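PDB 2H8G: 5'-Methylthioadenosine Nucleosidase from Arabidopsis thaliana, which is a nucleosidase of the phosphorylase superfamily and holds a bound adenine in a pocket of its alpha/beta fold. Local coordinates for residues V133-F138 and I172-T177. Sequence-based numbering, arbitrary orientation.
Sequences VSDVVF and IGRLST
Val133 lays both methyls against Leu175, with CG1 3.8 Å from Leu175 CB; its CG1, anti to the backbone N, also lies beside Gly173 O. Phe219 and Lys221 of strand 217-226 pack on Val133 as well. At Ser134 the chain turns a corner. Ser134 N donates to Gly173 O over 3.0 Å, while Ser134 CB rests on the end of Ile172, 3.6 Å from its CD1. Asp135 reaches across to Arg174, whose guanidinium grips it side-on with two nitrogens: NE meets OD1 at 2.7 Å and NH2 meets OD2 at 2.9 Å. Both oxygens lie close to the guanidinium plane, yet both are approached from above the carboxylate plane, the two groups being turned 49° apart. A bend at chi3 (-67°) swings NE out of line with the extended start of the Arg174 chain. Gln157 also binds Asp135 OD2, and Asn194 O takes Arg174 NH1, so each half of this salt bridge has a second partner. From Asp135 O, which accepts Leu175 N, the strands pair in parallel within the large mixed sheet of the phosphorylase-superfamily alpha/beta fold, the axes of 135-138 and 172-177 diverging by 23°; a helix-containing connection joins them. Val136 turns to the same face as Leu175 and Thr177, its CG2 4.0 Å from Leu175 CG, and Ala204 and Ala207 of helix 203-212 pack over it. Val137 is gripped through its backbone: N donates to Leu175 O and O accepts Thr177 N, 2.8 Å away. Its side chain faces the other way, CG2 near Ser176 OG and CG1 approaching the Arg174 guanidinium obliquely. Phe138 pairs with Thr177, CA 3.2 Å from Thr177 O, and Thr177 OG1 is hydrogen-bonded to Asp200, a residue of the adenine pocket.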
loop_
_atom_site.group_PDB
_atom_site.type_symbol
_atom_site.label_atom_id
_atom_site.label_comp_id
_atom_site.label_asym_id
_atom_site.label_seq_id
_atom_site.Cartn_x
_atom_site.Cartn_y
_atom_site.Cartn_z
ATOM N N VAL A 133 -8.367 18.854 -3.534
ATOM C CA VAL A 133 -9.111 17.958 -2.648
ATOM C C VAL A 133 -9.259 18.450 -1.207
ATOM O O VAL A 133 -8.299 18.935 -0.615
ATOM C CB VAL A 133 -8.447 16.558 -2.632
ATOM C CG1 VAL A 133 -9.114 15.665 -1.596
ATOM C CG2 VAL A 133 -8.543 15.930 -4.013
ATOM N N SER A 134 -10.463 18.305 -0.651
ATOM C CA SER A 134 -10.744 18.713 0.728
ATOM C C SER A 134 -10.303 17.623 1.708
ATOM O O SER A 134 -9.522 17.876 2.625
ATOM C CB SER A 134 -12.242 18.998 0.904
ATOM O OG SER A 134 -13.039 17.921 0.442
ATOM N N ASP A 135 -10.831 16.418 1.522
ATOM C CA ASP A 135 -10.455 15.276 2.346
ATOM C C ASP A 135 -10.466 14.038 1.469
ATOM O O ASP A 135 -10.957 14.071 0.341
ATOM C CB ASP A 135 -11.382 15.099 3.561
ATOM C CG ASP A 135 -12.850 15.083 3.197
ATOM O OD1 ASP A 135 -13.190 14.739 2.049
ATOM O OD2 ASP A 135 -13.671 15.399 4.083
ATOM N N VAL A 136 -9.922 12.948 1.990
ATOM C CA VAL A 136 -9.819 11.725 1.216
ATOM C C VAL A 136 -10.182 10.489 2.025
ATOM O O VAL A 136 -9.984 10.446 3.233
ATOM C CB VAL A 136 -8.382 11.590 0.664
ATOM C CG1 VAL A 136 -7.390 11.461 1.821
ATOM C CG2 VAL A 136 -8.293 10.418 -0.287
ATOM N N VAL A 137 -10.727 9.492 1.339
ATOM C CA VAL A 137 -11.125 8.235 1.955
ATOM C C VAL A 137 -10.840 7.083 0.997
ATOM O O VAL A 137 -10.536 7.314 -0.178
ATOM C CB VAL A 137 -12.651 8.205 2.254
ATOM C CG1 VAL A 137 -13.011 9.281 3.258
ATOM C CG2 VAL A 137 -13.446 8.400 0.968
ATOM N N PHE A 138 -10.920 5.857 1.515
ATOM C CA PHE A 138 -10.770 4.640 0.702
ATOM C C PHE A 138 -12.178 4.067 0.553
ATOM O O PHE A 138 -12.969 4.140 1.493
ATOM C CB PHE A 138 -9.965 3.538 1.404
ATOM C CG PHE A 138 -8.491 3.796 1.514
ATOM C CD1 PHE A 138 -7.967 4.404 2.644
ATOM C CD2 PHE A 138 -7.618 3.367 0.519
ATOM C CE1 PHE A 138 -6.591 4.573 2.793
ATOM C CE2 PHE A 138 -6.243 3.533 0.655
ATOM C CZ PHE A 138 -5.727 4.133 1.793
ATOM N N ILE A 172 -13.456 22.193 -5.506
ATOM C CA ILE A 172 -13.007 21.337 -4.421
ATOM C C ILE A 172 -14.007 20.210 -4.199
ATOM O O ILE A 172 -15.172 20.309 -4.579
ATOM C CB ILE A 172 -12.823 22.147 -3.110
ATOM C CG1 ILE A 172 -12.114 21.287 -2.059
ATOM C CG2 ILE A 172 -14.169 22.623 -2.603
ATOM C CD1 ILE A 172 -11.615 22.059 -0.846
ATOM N N GLY A 173 -13.535 19.122 -3.604
ATOM C CA GLY A 173 -14.405 17.997 -3.340
ATOM C C GLY A 173 -13.646 16.895 -2.641
ATOM O O GLY A 173 -12.425 16.972 -2.491
ATOM N N ARG A 174 -14.375 15.879 -2.196
ATOM C CA ARG A 174 -13.774 14.740 -1.517
ATOM C C ARG A 174 -13.311 13.731 -2.561
ATOM O O ARG A 174 -13.952 13.557 -3.599
ATOM C CB ARG A 174 -14.797 14.088 -0.571
ATOM C CG ARG A 174 -14.393 12.709 -0.074
ATOM C CD ARG A 174 -15.355 12.189 0.983
ATOM N NE ARG A 174 -15.277 12.980 2.206
ATOM C CZ ARG A 174 -16.021 12.761 3.286
ATOM N NH1 ARG A 174 -16.905 11.774 3.297
ATOM N NH2 ARG A 174 -15.869 13.525 4.358
ATOM N N LEU A 175 -12.187 13.079 -2.269
ATOM C CA LEU A 175 -11.592 12.076 -3.138
ATOM C C LEU A 175 -11.748 10.690 -2.510
ATOM O O LEU A 175 -11.526 10.523 -1.311
ATOM C CB LEU A 175 -10.098 12.375 -3.321
ATOM C CG LEU A 175 -9.253 11.324 -4.054
ATOM C CD1 LEU A 175 -9.761 11.161 -5.471
ATOM C CD2 LEU A 175 -7.785 11.746 -4.057
ATOM N N SER A 176 -12.129 9.704 -3.316
ATOM C CA SER A 176 -12.280 8.336 -2.833
ATOM C C SER A 176 -11.313 7.465 -3.632
ATOM O O SER A 176 -11.352 7.440 -4.872
ATOM C CB SER A 176 -13.725 7.862 -3.006
ATOM O OG SER A 176 -13.920 6.630 -2.336
ATOM N N THR A 177 -10.450 6.767 -2.902
ATOM C CA THR A 177 -9.401 5.926 -3.462
ATOM C C THR A 177 -9.667 4.431 -3.383
ATOM O O THR A 177 -10.211 3.938 -2.397
ATOM C CB THR A 177 -8.075 6.202 -2.710
ATOM O OG1 THR A 177 -7.711 7.576 -2.893
ATOM C CG2 THR A 177 -6.957 5.285 -3.196
#